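Extracellular ligand-binding receptor (Verminephrobacter eiseniae, PDB 4M88) probably binds amino acids outside the cytoplasm as the solute-binding component of an ABC transporter, in the manner of the leucine-binding protein family. Local coordinates at residues 20-23 against 24-28; 66-69 against 70-74; 133-136 against 137-140. All coordinates share one frame; numbering follows the deposited sequence.

From the N terminus the chain meets the three contacts one after another, and none nests within or crosses another. Each is local: its two halves are directly consecutive, so it shapes a helix or its end and closes no long loop. Interaction 1 lies in helix 18-37, the crossover between strands 4-11 and 45-52 of the parallel five-stranded sheet. Interaction 2 turns the chain from helix 57-68 into strand 74-76 of that sheet; its centre is about 19 Å from that of interaction 1. Interaction 3 ends helix 125-138, just before strand 143-149 of the other, mixed sheet. Its centre is about 45 Å from that of interaction 2, across the middle of the molecule.

Interaction 1: 20-23 against 24-28; sequences DAAG and LNQGI
The flat amide of Gln26 lies with one face over the preceding turn of helix: Ala22 O sits above that face, 3.3 Å from Gln26 CD, and Gly23 CA approaches from the same side, 3.7 Å from Gln26 OE1. The methyl of Ala22 is on this side too, farther off. At the polar end of the amide, OE1 accepts a hydrogen bond from Gln288, while Phe278 and Met281 also touch the side chain. Gln26 CG is anti to the carbonyl carbon (chi1 -76°), which folds the chain back along the helix and brings CG to 3.2 Å from Ala22 O. The small residues Ala22 and Gly23 suit a surface on which an amide lies so low.

Asn25 CB rests 3.4 Å from Ala21 O, but CG is anti to the backbone N and the amide turns away from this turn: ND2 donates to Gln9 and Glu50 of the flanking strands, and OD1 accepts from Lys29. Leu24 CG lies 3.9 Å from Asp20 O, and the side chain also touches Met79, Gln9 and Glu290. Below the side chains run four helical bonds, from Leu24 N to Asp20 O through Gly27 N to Gly23 O.

This is the helix of a beta-alpha-beta crossover. Buried Asn25 has polar partners at both ends of its amide, and buried Asp20 bonds through OD1 to Gln237 of helix 235-247, between strands of the mixed sheet, which probably helps hold the two lobes together.

Interaction 2: 66-69 against 70-74; sequences KAME and KKPLA
The side chain of Lys70 folds back past the carbonyl oxygens of Ala67 and Lys66 at a type I beta turn, Met68 to Lys71, by which the chain leaves helix 57-68. Lys70 CB lies 3.4 Å from Ala67 O. The next carbon, CG, touches both Ala67 O and Lys66 O. A bend at chi2 (-51°) then turns the chain along the helix, with CD 4.0 Å from Glu69 C and CE 3.9 Å from Lys66 O. At the tip, Lys70 NZ is 5.0 Å from Glu69 OE1, opposite charges near each other but not in contact. A lysine suits this place: its aliphatic part lies along the last carbonyls and Phe49, and its charge probably favours the negative end of the helix.

The bond from Lys71 N to Met68 O closes the turn; Lys70 N to Ala67 O is a similar bond one residue earlier, and in both the donor stands well above the carbonyl plane. Lys71, with positive phi (52°), redirects the chain toward strand 74-76. Pro72 follows; lacking an N-H, it cannot donate the next helical bond, and its CD lies 3.3 Å from Ala67 O. The ring also packs on Met68, a selenomethionine that reaches Pro97: Met68 SE is 4.2 Å from Pro72 CG.

Interaction 3: 133-136 against 137-140; sequences VSHA and QMLG
Leu139 slides under the imidazole of His135, one helical turn back, in a CH-pi contact: its CG lies over one ring face, 4.2 Å from the centroid and 27° off the normal. The packing is close here, although the pair lies near the surface. Leu139 CD1 comes to 3.4 Å from His135 NE2, and Leu139 CG lies 3.3 Å from His135 O. A His135 chi1 of 176° swings the ring toward the helix end, where the branched leucine meets it. With an alanine at His135, the isobutyl group of Leu139 would probably lose the ring face it lies on and be freer to turn.

Met138, an exposed selenomethionine, is the looser part. Its CE comes obliquely to the ring, 4.3 Å from His135 ND1, and 4.4 Å from Ser134 OG. Its CG comes nearest, 3.3 Å from Ser134 O, and its CE lies 3.9 Å from His135 CA.

Leu139 N is shared weakly between His135 O and Ala136 O; just after it the helix closes in a Schellman motif, with Gly140 N bonded back to Gln137 O. Gly140 has positive phi, where a CB would crowd the preceding carbonyl oxygen, so glycine fits. Behind this end Ala136 touches Met141, on the way to strand 143-149, while Val133 packs against Ala164 and Val165 of helix 152-166 and against Ile173, just ahead of strand 174-180.

Interaction 1: 20-23 against 24-28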
# COMPACT_ATOMS: atom_id res chain seq x y z
N ASP A 20 -9.61 -5.12 -3.25
CA ASP A 20 -8.63 -4.41 -2.43
C ASP A 20 -9.13 -3.02 -2.06
O ASP A 20 -8.86 -2.54 -0.95
CB ASP A 20 -7.28 -4.34 -3.14
CG ASP A 20 -6.63 -5.71 -3.27
OD1 ASP A 20 -6.93 -6.62 -2.46
OD2 ASP A 20 -5.81 -5.88 -4.19
N ALA A 21 -9.87 -2.39 -2.97
CA ALA A 21 -10.48 -1.09 -2.70
C ALA A 21 -11.52 -1.24 -1.60
O ALA A 21 -11.64 -0.38 -0.72
CB ALA A 21 -11.12 -0.51 -3.97
N ALA A 22 -12.25 -2.35 -1.63
CA ALA A 22 -13.23 -2.67 -0.60
C ALA A 22 -12.54 -2.85 0.76
O ALA A 22 -13.08 -2.46 1.80
CB ALA A 22 -14.01 -3.93 -0.97
N GLY A 23 -11.34 -3.43 0.74
CA GLY A 23 -10.56 -3.62 1.96
C GLY A 23 -10.11 -2.31 2.58
O GLY A 23 -10.26 -2.10 3.79
N LEU A 24 -9.55 -1.42 1.77
CA LEU A 24 -9.21 -0.08 2.24
C LEU A 24 -10.44 0.60 2.82
O LEU A 24 -10.38 1.23 3.87
CB LEU A 24 -8.67 0.80 1.10
CG LEU A 24 -7.24 0.61 0.60
CD1 LEU A 24 -7.01 1.56 -0.57
CD2 LEU A 24 -6.24 0.88 1.71
N ASN A 25 -11.56 0.49 2.11
CA ASN A 25 -12.80 1.13 2.53
C ASN A 25 -13.29 0.58 3.88
O ASN A 25 -13.75 1.33 4.74
CB ASN A 25 -13.86 0.95 1.44
CG ASN A 25 -15.18 1.64 1.77
OD1 ASN A 25 -16.19 0.99 1.99
ND2 ASN A 25 -15.16 2.97 1.78
N GLN A 26 -13.20 -0.74 4.05
CA GLN A 26 -13.59 -1.38 5.31
C GLN A 26 -12.77 -0.85 6.48
O GLN A 26 -13.31 -0.59 7.57
CB GLN A 26 -13.44 -2.89 5.19
CG GLN A 26 -14.58 -3.53 4.39
CD GLN A 26 -14.20 -4.88 3.82
OE1 GLN A 26 -13.10 -5.38 4.06
NE2 GLN A 26 -15.10 -5.48 3.05
N GLY A 27 -11.47 -0.72 6.28
CA GLY A 27 -10.60 -0.23 7.34
C GLY A 27 -10.89 1.21 7.68
O GLY A 27 -10.87 1.61 8.85
N ILE A 28 -11.16 2.02 6.66
CA ILE A 28 -11.48 3.42 6.90
C ILE A 28 -12.77 3.52 7.70
O ILE A 28 -12.83 4.25 8.70
CB ILE A 28 -11.62 4.19 5.57
CG1 ILE A 28 -10.26 4.29 4.86
CG2 ILE A 28 -12.19 5.58 5.80
CD1 ILE A 28 -10.39 4.75 3.39

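Interaction 2: 66-69 against 70-74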
# COMPACT_ATOMS: atom_id res chain seq x y z
N LYS A 66 -15.98 16.38 -8.32
CA LYS A 66 -17.23 16.03 -7.64
C LYS A 66 -16.97 15.80 -6.16
O LYS A 66 -17.78 16.20 -5.32
CB LYS A 66 -17.84 14.77 -8.27
CG LYS A 66 -18.19 14.93 -9.73
CD LYS A 66 -18.66 13.62 -10.34
CE LYS A 66 -19.40 13.85 -11.64
NZ LYS A 66 -19.87 12.56 -12.24
N ALA A 67 -15.84 15.18 -5.84
CA ALA A 67 -15.44 14.97 -4.46
C ALA A 67 -15.16 16.31 -3.79
O ALA A 67 -15.60 16.56 -2.66
CB ALA A 67 -14.20 14.06 -4.39
N MSE A 68 -14.43 17.18 -4.48
CA MSE A 68 -14.09 18.48 -3.91
C MSE A 68 -15.33 19.35 -3.61
O MSE A 68 -15.29 20.20 -2.72
CB MSE A 68 -13.12 19.25 -4.80
CG MSE A 68 -11.72 18.68 -4.83
SE MSE A 68 -10.93 18.51 -3.03
CE MSE A 68 -11.01 20.39 -2.51
N GLU A 69 -16.42 19.13 -4.35
CA GLU A 69 -17.65 19.89 -4.10
C GLU A 69 -18.24 19.61 -2.72
O GLU A 69 -19.00 20.43 -2.20
CB GLU A 69 -18.69 19.60 -5.18
CG GLU A 69 -18.40 20.24 -6.52
CD GLU A 69 -19.60 20.22 -7.44
OE1 GLU A 69 -20.13 19.11 -7.69
OE2 GLU A 69 -20.01 21.30 -7.92
N LYS A 70 -17.90 18.46 -2.14
CA LYS A 70 -18.39 18.07 -0.82
C LYS A 70 -17.55 18.68 0.31
O LYS A 70 -17.82 18.42 1.48
CB LYS A 70 -18.41 16.55 -0.66
CG LYS A 70 -19.18 15.80 -1.74
CD LYS A 70 -20.56 16.41 -1.91
CE LYS A 70 -21.16 16.13 -3.29
NZ LYS A 70 -22.28 17.07 -3.62
N LYS A 71 -16.55 19.49 -0.06
CA LYS A 71 -15.64 20.13 0.89
C LYS A 71 -14.99 19.16 1.89
O LYS A 71 -15.01 19.41 3.10
CB LYS A 71 -16.36 21.27 1.62
CG LYS A 71 -17.01 22.27 0.67
CD LYS A 71 -18.08 23.12 1.35
CE LYS A 71 -17.48 24.26 2.16
NZ LYS A 71 -18.54 25.18 2.64
N PRO A 72 -14.38 18.07 1.39
CA PRO A 72 -13.73 17.15 2.33
C PRO A 72 -12.47 17.80 2.91
O PRO A 72 -11.85 18.63 2.25
CB PRO A 72 -13.33 15.97 1.44
CG PRO A 72 -13.07 16.61 0.08
CD PRO A 72 -14.08 17.73 -0.02
N LEU A 73 -12.11 17.44 4.14
CA LEU A 73 -10.84 17.88 4.72
C LEU A 73 -9.72 17.08 4.09
O LEU A 73 -8.61 17.60 3.89
CB LEU A 73 -10.81 17.63 6.24
CG LEU A 73 -11.37 18.73 7.13
CD1 LEU A 73 -12.86 18.87 6.93
CD2 LEU A 73 -11.06 18.45 8.59
N ALA A 74 -10.01 15.82 3.80
CA ALA A 74 -8.99 14.91 3.29
C ALA A 74 -9.59 13.88 2.38
O ALA A 74 -10.75 13.47 2.56
CB ALA A 74 -8.26 14.21 4.45

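Interaction 3: 133-136 against 137-140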
# COMPACT_ATOMS: atom_id res chain seq x y z
N VAL A 133 16.34 -6.53 -1.57
CA VAL A 133 17.64 -6.86 -2.14
C VAL A 133 18.66 -7.18 -1.05
O VAL A 133 19.49 -8.08 -1.21
CB VAL A 133 18.13 -5.78 -3.12
CG1 VAL A 133 19.48 -6.18 -3.69
CG2 VAL A 133 17.12 -5.63 -4.25
N SER A 134 18.58 -6.48 0.08
CA SER A 134 19.41 -6.80 1.24
C SER A 134 19.11 -8.22 1.75
O SER A 134 20.01 -9.01 2.07
CB SER A 134 19.15 -5.78 2.35
OG SER A 134 19.74 -6.20 3.58
N HIS A 135 17.82 -8.54 1.83
CA HIS A 135 17.37 -9.84 2.33
C HIS A 135 17.86 -10.94 1.40
O HIS A 135 18.33 -11.98 1.86
CB HIS A 135 15.85 -9.83 2.43
CG HIS A 135 15.24 -11.14 2.84
ND1 HIS A 135 15.18 -11.56 4.15
CD2 HIS A 135 14.65 -12.11 2.10
CE1 HIS A 135 14.58 -12.74 4.20
NE2 HIS A 135 14.26 -13.10 2.97
N ALA A 136 17.76 -10.71 0.09
CA ALA A 136 18.20 -11.70 -0.89
C ALA A 136 19.67 -12.03 -0.70
O ALA A 136 20.08 -13.19 -0.77
CB ALA A 136 17.93 -11.21 -2.31
N GLN A 137 20.48 -11.01 -0.43
CA GLN A 137 21.88 -11.26 -0.15
C GLN A 137 22.12 -12.10 1.10
O GLN A 137 23.04 -12.90 1.15
CB GLN A 137 22.66 -9.97 -0.05
CG GLN A 137 23.09 -9.47 -1.39
CD GLN A 137 24.34 -8.66 -1.32
OE1 GLN A 137 24.46 -7.77 -0.49
NE2 GLN A 137 25.30 -8.98 -2.18
N MSE A 138 21.30 -11.90 2.13
CA MSE A 138 21.44 -12.68 3.35
C MSE A 138 20.96 -14.12 3.15
O MSE A 138 21.28 -15.01 3.94
CB MSE A 138 20.70 -12.01 4.50
CG MSE A 138 21.19 -10.60 4.76
SE MSE A 138 20.53 -9.83 6.42
CE MSE A 138 18.63 -9.68 6.01
N LEU A 139 20.21 -14.36 2.07
CA LEU A 139 19.84 -15.73 1.72
C LEU A 139 20.91 -16.37 0.85
O LEU A 139 20.77 -17.50 0.38
CB LEU A 139 18.49 -15.76 0.98
CG LEU A 139 17.32 -15.10 1.71
CD1 LEU A 139 16.02 -15.21 0.90
CD2 LEU A 139 17.14 -15.71 3.08
N GLY A 140 21.99 -15.62 0.62
CA GLY A 140 23.12 -16.15 -0.13
C GLY A 140 22.96 -16.02 -1.63
O GLY A 140 23.67 -16.67 -2.40